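Local coordinates for protein cucumber peeling cupredoxin (Cucumis sativus, PDB 1JER) that probably carries electrons as a type 1 blue copper protein of the phytocyanin family, holding one copper ion in a cupredoxin fold, at residues 3-8 against 37-42; 48-53 against 64-69; 78-83 against 102-107. All coordinates share one frame; numbering follows the deposited sequence.

Contact 1 of 3, residues 3-8 against 37-42; sequences STVHIV and SLQFNF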
ATOM      1  N   SER A   3       0.583 -12.422  -4.709  1.00 27.19           N
ATOM      2  CA  SER A   3       1.449 -12.087  -3.615  1.00 22.13           C
ATOM      3  C   SER A   3       0.627 -12.113  -2.335  1.00 20.81           C
ATOM      4  O   SER A   3      -0.601 -12.159  -2.434  1.00 22.17           O
ATOM      5  CB  SER A   3       2.154 -10.754  -3.781  1.00 25.67           C
ATOM      6  OG  SER A   3       3.119 -10.837  -4.857  1.00 26.15           O
ATOM      7  N   THR A   4       1.283 -12.112  -1.184  1.00 19.70           N
ATOM      8  CA  THR A   4       0.489 -12.227   0.059  1.00 17.32           C
ATOM      9  C   THR A   4       0.385 -10.857   0.716  1.00 16.49           C
ATOM     10  O   THR A   4       1.359 -10.127   0.782  1.00 19.69           O
ATOM     11  CB  THR A   4       1.315 -13.147   1.030  1.00 21.11           C
ATOM     12  OG1 THR A   4       1.314 -14.456   0.391  1.00 25.86           O
ATOM     13  CG2 THR A   4       0.578 -13.374   2.329  1.00 19.51           C
ATOM     14  N   VAL A   5      -0.769 -10.611   1.349  1.00 17.00           N
ATOM     15  CA  VAL A   5      -0.820  -9.368   2.205  1.00 15.15           C
ATOM     16  C   VAL A   5      -0.767  -9.897   3.636  1.00 14.17           C
ATOM     17  O   VAL A   5      -1.644 -10.647   4.101  1.00 19.65           O
ATOM     18  CB  VAL A   5      -2.151  -8.638   1.958  1.00 21.44           C
ATOM     19  CG1 VAL A   5      -2.218  -7.388   2.877  1.00 22.34           C
ATOM     20  CG2 VAL A   5      -2.253  -8.207   0.491  1.00 19.63           C
ATOM     21  N   HIS A   6       0.341  -9.638   4.320  1.00 15.20           N
ATOM     22  CA  HIS A   6       0.460 -10.246   5.676  1.00 14.99           C
ATOM     23  C   HIS A   6      -0.180  -9.247   6.677  1.00 18.01           C
ATOM     24  O   HIS A   6       0.057  -8.052   6.533  1.00 21.29           O
ATOM     25  CB  HIS A   6       1.940 -10.349   6.020  1.00 13.85           C
ATOM     26  CG  HIS A   6       2.722 -11.153   5.030  1.00 17.76           C
ATOM     27  ND1 HIS A   6       2.855 -12.535   5.181  1.00 20.57           N
ATOM     28  CD2 HIS A   6       3.440 -10.760   3.947  1.00 19.83           C
ATOM     29  CE1 HIS A   6       3.640 -12.967   4.179  1.00 21.64           C
ATOM     30  NE2 HIS A   6       3.993 -11.932   3.424  1.00 20.18           N
ATOM     31  N   ILE A   7      -0.881  -9.768   7.637  1.00 17.72           N
ATOM     32  CA  ILE A   7      -1.504  -8.876   8.652  1.00 13.75           C
ATOM     33  C   ILE A   7      -0.575  -8.864   9.875  1.00 14.47           C
ATOM     34  O   ILE A   7      -0.376  -9.861  10.513  1.00 17.57           O
ATOM     35  CB  ILE A   7      -2.870  -9.458   9.081  1.00 19.29           C
ATOM     36  CG1 ILE A   7      -3.845  -9.576   7.872  1.00 23.67           C
ATOM     37  CG2 ILE A   7      -3.502  -8.463  10.092  1.00 19.42           C
ATOM     38  CD1 ILE A   7      -4.038  -8.228   7.182  1.00 29.94           C
ATOM     39  N   VAL A   8       0.075  -7.711  10.075  1.00 15.76           N
ATOM     40  CA  VAL A   8       1.087  -7.623  11.126  1.00 15.60           C
ATOM     41  C   VAL A   8       0.455  -7.968  12.468  1.00 17.82           C
ATOM     42  O   VAL A   8      -0.553  -7.378  12.854  1.00 17.04           O
ATOM     43  CB  VAL A   8       1.683  -6.210  11.158  1.00 15.04           C
ATOM     44  CG1 VAL A   8       2.615  -6.062  12.361  1.00 15.82           C
ATOM     45  CG2 VAL A   8       2.450  -5.906   9.881  1.00 14.91           C
ATOM     46  N   SER A  37       2.754  -7.519   0.728  1.00 17.08           N
ATOM     47  CA  SER A  37       2.552  -6.226   1.436  1.00 19.21           C
ATOM     48  C   SER A  37       2.345  -6.564   2.933  1.00 16.26           C
ATOM     49  O   SER A  37       2.053  -7.690   3.286  1.00 17.05           O
ATOM     50  CB  SER A  37       1.185  -5.648   0.910  1.00 22.03           C
ATOM     51  OG  SER A  37       1.361  -5.219  -0.444  1.00 21.79           O
ATOM     52  N   LEU A  38       2.490  -5.514   3.745  1.00 16.59           N
ATOM     53  CA  LEU A  38       2.314  -5.686   5.211  1.00 14.01           C
ATOM     54  C   LEU A  38       1.123  -4.705   5.557  1.00 15.52           C
ATOM     55  O   LEU A  38       1.228  -3.566   5.165  1.00 19.33           O
ATOM     56  CB  LEU A  38       3.515  -5.033   5.914  1.00 18.17           C
ATOM     57  CG  LEU A  38       4.816  -5.788   5.957  1.00 23.33           C
ATOM     58  CD1 LEU A  38       5.806  -5.094   6.886  1.00 20.37           C
ATOM     59  CD2 LEU A  38       4.576  -7.242   6.393  1.00 23.20           C
ATOM     60  N   GLN A  39       0.139  -5.272   6.207  1.00 14.27           N
ATOM     61  CA  GLN A  39      -1.005  -4.430   6.614  1.00 14.14           C
ATOM     62  C   GLN A  39      -0.930  -4.197   8.141  1.00 17.42           C
ATOM     63  O   GLN A  39      -0.959  -5.191   8.878  1.00 15.68           O
ATOM     64  CB  GLN A  39      -2.321  -5.125   6.289  1.00 14.39           C
ATOM     65  CG  GLN A  39      -3.515  -4.306   6.809  1.00 17.33           C
ATOM     66  CD  GLN A  39      -4.805  -4.707   6.139  1.00 27.14           C
ATOM     67  OE1 GLN A  39      -4.784  -5.213   5.010  1.00 29.83           O
ATOM     68  NE2 GLN A  39      -5.919  -4.480   6.819  1.00 25.42           N
ATOM     69  N   PHE A  40      -0.890  -2.939   8.536  1.00 17.33           N
ATOM     70  CA  PHE A  40      -0.845  -2.620  10.007  1.00 15.54           C
ATOM     71  C   PHE A  40      -2.259  -2.038  10.357  1.00 17.07           C
ATOM     72  O   PHE A  40      -2.634  -1.062   9.736  1.00 17.06           O
ATOM     73  CB  PHE A  40       0.135  -1.430  10.152  1.00 13.22           C
ATOM     74  CG  PHE A  40       1.598  -1.848   9.961  1.00 15.58           C
ATOM     75  CD1 PHE A  40       2.121  -1.881   8.662  1.00 17.94           C
ATOM     76  CD2 PHE A  40       2.410  -2.144  11.017  1.00 16.38           C
ATOM     77  CE1 PHE A  40       3.481  -2.184   8.490  1.00 17.68           C
ATOM     78  CE2 PHE A  40       3.758  -2.482  10.849  1.00 18.55           C
ATOM     79  CZ  PHE A  40       4.264  -2.528   9.550  1.00 15.33           C
ATOM     80  N   ASN A  41      -2.933  -2.718  11.259  1.00 15.38           N
ATOM     81  CA  ASN A  41      -4.293  -2.307  11.674  1.00 15.86           C
ATOM     82  C   ASN A  41      -4.192  -1.804  13.139  1.00 18.36           C
ATOM     83  O   ASN A  41      -3.644  -2.477  14.007  1.00 18.20           O
ATOM     84  CB  ASN A  41      -5.191  -3.576  11.739  1.00 18.54           C
ATOM     85  CG  ASN A  41      -5.486  -4.112  10.333  1.00 19.46           C
ATOM     86  OD1 ASN A  41      -5.638  -3.407   9.383  1.00 20.20           O
ATOM     87  ND2 ASN A  41      -5.608  -5.463  10.303  1.00 24.33           N
ATOM     88  N   PHE A  42      -4.725  -0.601  13.334  1.00 16.14           N
ATOM     89  CA  PHE A  42      -4.670  -0.079  14.747  1.00 14.27           C
ATOM     90  C   PHE A  42      -5.782   0.978  14.847  1.00 20.55           C
ATOM     91  O   PHE A  42      -6.255   1.491  13.830  1.00 19.22           O
ATOM     92  CB  PHE A  42      -3.329   0.557  14.961  1.00 17.29           C
ATOM     93  CG  PHE A  42      -2.843   1.518  13.918  1.00 20.89           C
ATOM     94  CD1 PHE A  42      -2.155   1.061  12.790  1.00 17.90           C
ATOM     95  CD2 PHE A  42      -3.049   2.889  14.041  1.00 20.05           C
ATOM     96  CE1 PHE A  42      -1.689   1.960  11.846  1.00 15.96           C
ATOM     97  CE2 PHE A  42      -2.598   3.784  13.105  1.00 18.77           C
ATOM     98  CZ  PHE A  42      -1.917   3.328  11.972  1.00 19.12           C
TER
HETATM   99  O   HOH W   1      -2.035  -5.377  11.675  1.00 22.02           O

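Contact 2 of 3, residues 48-53 against 64-69; sequences NVHEME and VNSDND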
ATOM      1  N   ASN A  48       1.294   4.935  14.762  1.00 14.25           N
ATOM      2  CA  ASN A  48       1.585   5.247  13.359  1.00 17.04           C
ATOM      3  C   ASN A  48       2.574   4.164  12.878  1.00 17.39           C
ATOM      4  O   ASN A  48       2.866   3.240  13.669  1.00 15.22           O
ATOM      5  CB  ASN A  48       2.136   6.637  13.165  1.00 16.71           C
ATOM      6  CG  ASN A  48       3.383   6.909  13.983  1.00 19.70           C
ATOM      7  OD1 ASN A  48       3.614   8.051  14.425  1.00 31.76           O
ATOM      8  ND2 ASN A  48       4.157   5.915  14.244  1.00 12.88           N
ATOM      9  N   VAL A  49       2.972   4.277  11.626  1.00 16.30           N
ATOM     10  CA  VAL A  49       3.920   3.312  11.068  1.00 14.72           C
ATOM     11  C   VAL A  49       4.982   4.099  10.285  1.00 16.25           C
ATOM     12  O   VAL A  49       4.637   4.861   9.401  1.00 18.93           O
ATOM     13  CB  VAL A  49       3.226   2.373  10.052  1.00 18.85           C
ATOM     14  CG1 VAL A  49       4.327   1.376   9.570  1.00 23.28           C
ATOM     15  CG2 VAL A  49       2.118   1.583  10.748  1.00 22.41           C
ATOM     16  N   HIS A  50       6.237   3.886  10.682  1.00 17.28           N
ATOM     17  CA  HIS A  50       7.335   4.578  10.009  1.00 19.90           C
ATOM     18  C   HIS A  50       8.432   3.595   9.684  1.00 20.38           C
ATOM     19  O   HIS A  50       8.826   2.755  10.482  1.00 20.76           O
ATOM     20  CB  HIS A  50       7.875   5.661  10.988  0.63 19.98           C
ATOM     21  CG  HIS A  50       9.102   6.360  10.533  0.63 24.13           C
ATOM     22  ND1 HIS A  50       9.155   7.200   9.451  0.63 27.91           N
ATOM     23  CD2 HIS A  50      10.364   6.372  11.063  0.63 28.11           C
ATOM     24  CE1 HIS A  50      10.380   7.673   9.294  0.63 26.21           C
ATOM     25  NE2 HIS A  50      11.131   7.185  10.260  0.63 26.10           N
ATOM     26  N   GLU A  51       8.938   3.648   8.437  1.00 18.11           N
ATOM     27  CA  GLU A  51      10.036   2.723   8.113  1.00 16.88           C
ATOM     28  C   GLU A  51      11.363   3.357   8.443  1.00 22.15           C
ATOM     29  O   GLU A  51      11.544   4.579   8.246  1.00 26.41           O
ATOM     30  CB  GLU A  51       9.930   2.389   6.604  1.00 18.58           C
ATOM     31  CG  GLU A  51      11.065   1.418   6.230  1.00 21.73           C
ATOM     32  CD  GLU A  51      11.013   1.010   4.768  1.00 29.43           C
ATOM     33  OE1 GLU A  51      10.190   1.501   3.994  1.00 31.69           O
ATOM     34  OE2 GLU A  51      11.845   0.153   4.391  1.00 37.43           O
ATOM     35  N   MET A  52      12.317   2.688   9.051  1.00 19.50           N
ATOM     36  CA  MET A  52      13.612   3.281   9.368  1.00 18.70           C
ATOM     37  C   MET A  52      14.667   2.738   8.343  1.00 29.58           C
ATOM     38  O   MET A  52      14.528   1.621   7.881  1.00 27.11           O
ATOM     39  CB  MET A  52      14.127   2.769  10.705  1.00 22.77           C
ATOM     40  CG  MET A  52      13.095   2.529  11.771  1.00 34.61           C
ATOM     41  SD  MET A  52      13.350   3.726  13.118  1.00 48.31           S
ATOM     42  CE  MET A  52      12.712   5.187  12.285  1.00 29.62           C
ATOM     43  N   GLU A  53      15.706   3.525   8.174  1.00 32.94           N
ATOM     44  CA  GLU A  53      16.777   3.199   7.245  1.00 39.30           C
ATOM     45  C   GLU A  53      17.751   2.152   7.760  1.00 34.33           C
ATOM     46  O   GLU A  53      18.141   1.245   7.007  1.00 45.22           O
ATOM     47  CB  GLU A  53      17.544   4.482   6.898  1.00 46.99           C
ATOM     48  CG  GLU A  53      17.020   5.749   7.503  1.00 54.43           C
ATOM     49  CD  GLU A  53      16.696   5.763   8.964  1.00 54.12           C
ATOM     50  OE1 GLU A  53      17.587   5.901   9.828  1.00 37.73           O
ATOM     51  OE2 GLU A  53      15.478   5.737   9.304  1.00 64.37           O
ATOM     52  N   VAL A  64      15.480  10.713  14.798  1.00 24.72           N
ATOM     53  CA  VAL A  64      15.960  12.021  14.297  1.00 26.40           C
ATOM     54  C   VAL A  64      15.793  12.118  12.836  1.00 27.49           C
ATOM     55  O   VAL A  64      15.494  13.169  12.253  1.00 38.07           O
ATOM     56  CB  VAL A  64      17.331  12.332  14.862  1.00 31.07           C
ATOM     57  CG1 VAL A  64      18.463  11.891  13.994  1.00 39.11           C
ATOM     58  CG2 VAL A  64      17.481  13.663  15.495  1.00 35.13           C
ATOM     59  N   ASN A  65      15.885  11.012  12.042  1.00 25.78           N
ATOM     60  CA  ASN A  65      15.640  11.300  10.601  1.00 34.23           C
ATOM     61  C   ASN A  65      14.196  11.003  10.206  1.00 40.05           C
ATOM     62  O   ASN A  65      13.962  10.843   8.988  1.00 48.86           O
ATOM     63  CB  ASN A  65      16.533  10.345   9.761  1.00 36.09           C
ATOM     64  CG  ASN A  65      17.989  10.551  10.108  1.00 39.34           C
ATOM     65  OD1 ASN A  65      18.727   9.598  10.303  1.00 53.19           O
ATOM     66  ND2 ASN A  65      18.383  11.816  10.218  1.00 49.38           N
ATOM     67  N   SER A  66      13.292  10.871  11.127  1.00 45.84           N
ATOM     68  CA  SER A  66      11.933  10.480  10.979  1.00 57.01           C
ATOM     69  C   SER A  66      11.049  11.639  10.669  1.00 70.14           C
ATOM     70  O   SER A  66      11.371  12.791  10.977  1.00 66.85           O
ATOM     71  CB  SER A  66      11.436   9.669  12.185  1.00 56.59           C
ATOM     72  OG  SER A  66      12.486   8.858  12.691  1.00 62.31           O
ATOM     73  N   ASP A  67       9.920  11.300  10.056  1.00 81.69           N
ATOM     74  CA  ASP A  67       9.038  12.308   9.542  1.00 87.36           C
ATOM     75  C   ASP A  67       7.914  12.682  10.471  1.00 87.74           C
ATOM     76  O   ASP A  67       6.908  11.951  10.587  1.00 89.44           O
ATOM     77  CB  ASP A  67       8.500  11.958   8.203  1.00 91.56           C
ATOM     78  CG  ASP A  67       8.542  13.181   7.308  1.00 95.92           C
ATOM     79  OD1 ASP A  67       7.661  14.110   7.456  1.00 97.93           O
ATOM     80  OD2 ASP A  67       9.480  13.305   6.438  1.00 97.67           O
ATOM     81  N   ASN A  68       8.202  13.817  11.018  1.00 88.28           N
ATOM     82  CA  ASN A  68       7.358  14.623  11.859  1.00 90.34           C
ATOM     83  C   ASN A  68       6.051  13.943  12.251  1.00 91.81           C
ATOM     84  O   ASN A  68       5.329  14.421  13.136  1.00 99.21           O
ATOM     85  CB  ASN A  68       6.995  15.881  11.078  1.00 90.97           C
ATOM     86  CG  ASN A  68       7.117  15.676   9.552  1.00 91.18           C
ATOM     87  OD1 ASN A  68       7.725  16.493   8.860  1.00 83.94           O
ATOM     88  ND2 ASN A  68       6.570  14.615   8.981  1.00 91.47           N
ATOM     89  N   ASP A  69       5.733  12.846  11.611  1.00 89.57           N
ATOM     90  CA  ASP A  69       4.452  12.169  11.882  1.00 86.96           C
ATOM     91  C   ASP A  69       3.465  12.523  10.764  1.00 85.33           C
ATOM     92  O   ASP A  69       3.760  12.332   9.574  1.00 94.21           O
ATOM     93  CB  ASP A  69       3.874  12.731  13.199  1.00 84.38           C
ATOM     94  CG  ASP A  69       3.436  11.664  14.195  1.00 83.15           C
ATOM     95  OD1 ASP A  69       2.411  10.929  13.939  1.00 62.20           O
ATOM     96  OD2 ASP A  69       4.084  11.508  15.301  1.00 89.88           O
TER
HETATM   97  O   HOH W   2      14.271   7.793  11.328  1.00 65.21           O

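Contact 3 of 3, residues 78-83 against 102-107; sequences ERLDEL and LSINVV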
ATOM      1  N   GLU A  78       1.957  -1.464   3.564  1.00 19.93           N
ATOM      2  CA  GLU A  78       3.258  -1.108   2.967  1.00 22.21           C
ATOM      3  C   GLU A  78       3.672  -2.231   2.001  1.00 20.63           C
ATOM      4  O   GLU A  78       3.578  -3.380   2.367  1.00 19.93           O
ATOM      5  CB  GLU A  78       4.322  -1.075   4.114  1.00 25.98           C
ATOM      6  CG  GLU A  78       4.044   0.138   5.050  1.00 28.66           C
ATOM      7  CD  GLU A  78       4.596   1.422   4.464  1.00 40.72           C
ATOM      8  OE1 GLU A  78       5.514   1.354   3.614  1.00 47.57           O
ATOM      9  OE2 GLU A  78       4.156   2.520   4.889  1.00 50.16           O
ATOM     10  N   ARG A  79       4.118  -1.832   0.818  1.00 18.93           N
ATOM     11  CA  ARG A  79       4.554  -2.816  -0.169  1.00 23.48           C
ATOM     12  C   ARG A  79       6.014  -3.178   0.085  1.00 21.17           C
ATOM     13  O   ARG A  79       6.834  -2.320   0.375  1.00 24.06           O
ATOM     14  CB  ARG A  79       4.424  -2.297  -1.625  1.00 25.68           C
ATOM     15  CG  ARG A  79       4.335  -3.503  -2.598  1.00 36.93           C
ATOM     16  CD  ARG A  79       3.947  -3.095  -4.014  1.00 45.88           C
ATOM     17  NE  ARG A  79       2.942  -4.041  -4.578  1.00 47.92           N
ATOM     18  CZ  ARG A  79       3.258  -5.076  -5.334  1.00 51.76           C
ATOM     19  NH1 ARG A  79       4.370  -5.037  -6.070  1.00 59.55           N
ATOM     20  NH2 ARG A  79       2.478  -6.169  -5.401  1.00 32.80           N
ATOM     21  N   LEU A  80       6.313  -4.474  -0.077  1.00 18.51           N
ATOM     22  CA  LEU A  80       7.747  -4.864   0.130  1.00 18.91           C
ATOM     23  C   LEU A  80       8.356  -4.988  -1.296  1.00 20.84           C
ATOM     24  O   LEU A  80       8.131  -5.957  -1.983  1.00 24.82           O
ATOM     25  CB  LEU A  80       7.745  -6.211   0.854  1.00 17.42           C
ATOM     26  CG  LEU A  80       7.022  -6.168   2.229  1.00 20.69           C
ATOM     27  CD1 LEU A  80       6.995  -7.524   2.890  1.00 21.75           C
ATOM     28  CD2 LEU A  80       7.657  -5.137   3.131  1.00 20.90           C
ATOM     29  N   ASP A  81       9.046  -3.935  -1.652  1.00 23.25           N
ATOM     30  CA  ASP A  81       9.598  -3.656  -2.945  1.00 31.15           C
ATOM     31  C   ASP A  81      11.060  -4.075  -3.109  1.00 29.68           C
ATOM     32  O   ASP A  81      11.512  -4.088  -4.269  1.00 35.35           O
ATOM     33  CB  ASP A  81       9.735  -2.038  -3.023  1.00 40.25           C
ATOM     34  CG  ASP A  81       8.344  -1.495  -3.270  1.00 54.72           C
ATOM     35  OD1 ASP A  81       7.592  -2.183  -4.009  1.00 65.20           O
ATOM     36  OD2 ASP A  81       8.020  -0.434  -2.697  1.00 70.20           O
ATOM     37  N   GLU A  82      11.805  -4.191  -2.043  1.00 24.33           N
ATOM     38  CA  GLU A  82      13.250  -4.444  -2.148  1.00 28.08           C
ATOM     39  C   GLU A  82      13.643  -5.626  -1.275  1.00 26.74           C
ATOM     40  O   GLU A  82      12.996  -5.904  -0.258  1.00 22.90           O
ATOM     41  CB  GLU A  82      14.018  -3.195  -1.694  1.00 35.06           C
ATOM     42  CG  GLU A  82      13.153  -1.995  -1.462  1.00 52.78           C
ATOM     43  CD  GLU A  82      13.282  -0.897  -2.481  1.00 67.98           C
ATOM     44  OE1 GLU A  82      13.778  -1.148  -3.601  1.00 87.08           O
ATOM     45  OE2 GLU A  82      12.864   0.249  -2.168  1.00 86.99           O
ATOM     46  N   LEU A  83      14.726  -6.285  -1.676  1.00 20.76           N
ATOM     47  CA  LEU A  83      15.228  -7.429  -0.897  1.00 19.95           C
ATOM     48  C   LEU A  83      15.880  -6.948   0.405  1.00 22.70           C
ATOM     49  O   LEU A  83      16.374  -5.820   0.507  1.00 30.48           O
ATOM     50  CB  LEU A  83      16.371  -8.081  -1.734  1.00 23.08           C
ATOM     51  CG  LEU A  83      15.818  -8.768  -3.008  1.00 30.40           C
ATOM     52  CD1 LEU A  83      16.995  -9.416  -3.738  1.00 37.07           C
ATOM     53  CD2 LEU A  83      14.791  -9.800  -2.635  1.00 36.33           C
ATOM     54  N   LEU A 102       9.176  -3.685  14.322  1.00 19.01           N
ATOM     55  CA  LEU A 102       9.132  -4.977  13.572  1.00 16.17           C
ATOM     56  C   LEU A 102      10.273  -4.936  12.541  1.00 16.61           C
ATOM     57  O   LEU A 102      10.500  -3.956  11.878  1.00 17.38           O
ATOM     58  CB  LEU A 102       7.773  -4.948  12.809  1.00 15.46           C
ATOM     59  CG  LEU A 102       7.686  -6.050  11.714  1.00 17.94           C
ATOM     60  CD1 LEU A 102       7.332  -7.374  12.376  1.00 20.57           C
ATOM     61  CD2 LEU A 102       6.562  -5.664  10.728  1.00 20.82           C
ATOM     62  N   SER A 103      11.066  -6.011  12.515  1.00 17.50           N
ATOM     63  CA  SER A 103      12.122  -6.089  11.495  1.00 17.17           C
ATOM     64  C   SER A 103      11.885  -7.383  10.714  1.00 18.55           C
ATOM     65  O   SER A 103      11.610  -8.433  11.282  1.00 20.43           O
ATOM     66  CB  SER A 103      13.514  -6.133  12.138  1.00 20.17           C
ATOM     67  OG  SER A 103      13.664  -7.272  12.887  1.00 30.11           O
ATOM     68  N   ILE A 104      11.916  -7.240   9.382  1.00 18.46           N
ATOM     69  CA  ILE A 104      11.629  -8.443   8.592  1.00 18.00           C
ATOM     70  C   ILE A 104      12.649  -8.564   7.454  1.00 20.37           C
ATOM     71  O   ILE A 104      13.249  -7.594   7.034  1.00 24.31           O
ATOM     72  CB  ILE A 104      10.239  -8.366   7.985  1.00 21.24           C
ATOM     73  CG1 ILE A 104      10.039  -7.170   7.041  1.00 22.13           C
ATOM     74  CG2 ILE A 104       9.160  -8.357   9.066  1.00 21.92           C
ATOM     75  CD1 ILE A 104       8.943  -7.429   6.013  1.00 28.62           C
ATOM     76  N   ASN A 105      12.815  -9.820   7.010  1.00 15.38           N
ATOM     77  CA  ASN A 105      13.789 -10.050   5.926  1.00 16.89           C
ATOM     78  C   ASN A 105      12.984 -10.423   4.672  1.00 17.43           C
ATOM     79  O   ASN A 105      12.200 -11.381   4.717  1.00 19.19           O
ATOM     80  CB  ASN A 105      14.631 -11.292   6.341  1.00 18.54           C
ATOM     81  CG  ASN A 105      15.637 -11.618   5.224  1.00 24.68           C
ATOM     82  OD1 ASN A 105      15.730 -12.782   4.798  1.00 30.53           O
ATOM     83  ND2 ASN A 105      16.352 -10.610   4.786  1.00 20.18           N
ATOM     84  N   VAL A 106      13.131  -9.636   3.620  1.00 17.71           N
ATOM     85  CA  VAL A 106      12.393  -9.865   2.389  1.00 15.92           C
ATOM     86  C   VAL A 106      13.271 -10.623   1.376  1.00 18.45           C
ATOM     87  O   VAL A 106      14.410 -10.210   1.129  1.00 18.79           O
ATOM     88  CB  VAL A 106      11.980  -8.501   1.764  1.00 19.81           C
ATOM     89  CG1 VAL A 106      11.126  -8.729   0.520  1.00 19.06           C
ATOM     90  CG2 VAL A 106      11.080  -7.795   2.812  1.00 20.68           C
ATOM     91  N   VAL A 107      12.728 -11.708   0.869  1.00 18.25           N
ATOM     92  CA  VAL A 107      13.500 -12.494  -0.149  1.00 17.80           C
ATOM     93  C   VAL A 107      12.823 -12.410  -1.487  1.00 22.52           C
ATOM     94  O   VAL A 107      11.710 -11.909  -1.713  1.00 20.33           O
ATOM     95  CB  VAL A 107      13.627 -13.944   0.337  1.00 16.12           C
ATOM     96  CG1 VAL A 107      14.358 -14.006   1.671  1.00 16.87           C
ATOM     97  CG2 VAL A 107      12.248 -14.591   0.375  1.00 19.85           C
TER

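Contact 1 of 3, residues 3-8 against 37-42
The parallel pairing of the N-terminal strand 5-7 with strand 37-40, part of one sheet of the cupredoxin beta-sandwich, brings V5, H6 and I7 level with S37, L38 and Q39. Four backbone hydrogen bonds establish the register: S37 N to T4 O, H6 N to S37 O, Q39 N to H6 O and V8 N to Q39 O. The third is the straightest, Q39 N reaching H6 O at 2.8 Å with 170° at the hydrogen. V5, I7, S37 and Q39 turn to one face of the sheet, H6 and L38 to the other. On the first face the I7 and Q39 side chains lie alongside each other and point the same way, I7 CD1 resting 3.7 Å from Q39 CB. Q39 CG is anti to the backbone N (chi1 176°) and the chain runs extended; at its end NE2 donates to N41 OD1 at 2.8 Å. The bond lies in the Q39 amide plane and on a lone pair of N41 OD1, which favours these amide orientations. An alanine in place of Q39 would probably leave N41 OD1 without this donor and I7 CD1 without the CG and CD flank, freeing the N41 amide to turn. At the C-terminal end of the pairing, V8 CG2 stands over the centre of the F40 ring, 3.8 Å from its centroid and 10° off the normal, a CH-pi contact. Water 1 donates to V8 O and Q39 O and accepts from N41 N. H6 NE2 is hydrogen-bonded to D36 OD2. Strand 76-79 flanks 37-40 on its other side, helix 22-28 meets H6 through W26 and V8 through Y23, and strand 101-107 packs against L38 and F40; P75 of the second subunit lies on V5.

Contact 2 of 3, residues 48-53 against 64-69
H50 and S66 form the centre of this contact, in which a loop packs through side chains on the edge strand 50-52 of a cupredoxin sheet: H50 NE2 lies 3.2 Å from S66 CB. CG of H50 is anti to its backbone N (chi1 173°), on a CB that points toward the loop 64-69. H50 has two conformers, so its distances hold for one of them and are less certain. S66 CB approaches the ring obliquely, and M52 adds its methyl, CE standing 3.7 Å from S66 OG. In the next shell, water 2 donates to S66 OG at 2.5 Å and to E53 OE2 at 3.1 Å; its bond to H50 NE2 is weak, although it lies in the ring plane at the edge. No clear direct hydrogen bond crosses between the segments; side-chain packing and water 2 make the junction. S66 OG also bonds to F63 O. At the other end N48 and D69 cross at about a right angle, but D69 is poorly ordered; its OD1 forms a salt bridge to R72. N48 packs on C90, a copper ligand. The loop follows helix 55-60 and precedes strand 76-79, while strand 50-52 pairs with strand 84-89.

Contact 3 of 3, residues 78-83 against 102-107
L80 and I104 meet tip to tip in the tightly packed part of this contact, which joins the chain just past strand 76-79 to strand 101-107 across the interior of the cupredoxin sandwich. L80 CD1 lies 3.7 Å from I104 CD1, and the same methyl stands 4.1 Å from V106 CG2. The CB atoms of I104 and V106 both point toward 78-83, and that of L80 points back toward 102-107. All three of these residues are buried. V106 CB also packs against E82 O, at 3.4 Å. On the exposed side L83 meets main chain rather than interlocking side chains. L83 CA makes a CA-H...O contact with V106 O at 3.5 Å, and the angle of 126° at the hydrogen is well short of straight. L83 CD2 reaches the main chain of V107, 3.5 Å from its carbonyl C, while the CB of E82 points away. No hydrogen bond crosses between the two segments, so they pack without backbone pairing. V34 lies against both L83 and V106. L38 of strand 37-40 touches L80 and I104, A27 of helix 22-28 rests on I104, and strand 84-89 pairs antiparallel with 101-107, bonding at L102 and I104.

Along the chain the contacts follow in series, contact 1 closing before contact 2 opens and contact 2 before contact 3. Contacts 1 and 3 have centres about 11 Å apart and share the sheet of strands 5-7, 37-40 and 76-79, with L38 O 2.7 Å from E78 N as a probable hydrogen bond. The centres of contacts 1 and 2 are about 19 Å apart, on opposite sides of the chain's centre, yet F40 CG touches V49 CG2 at 3.6 Å. Contacts 2 and 3 do not touch. Contact 1 belongs to one sheet of the copper-binding fold, contact 2 to the edge of the other, nearest the metal, and contact 3 joins the two.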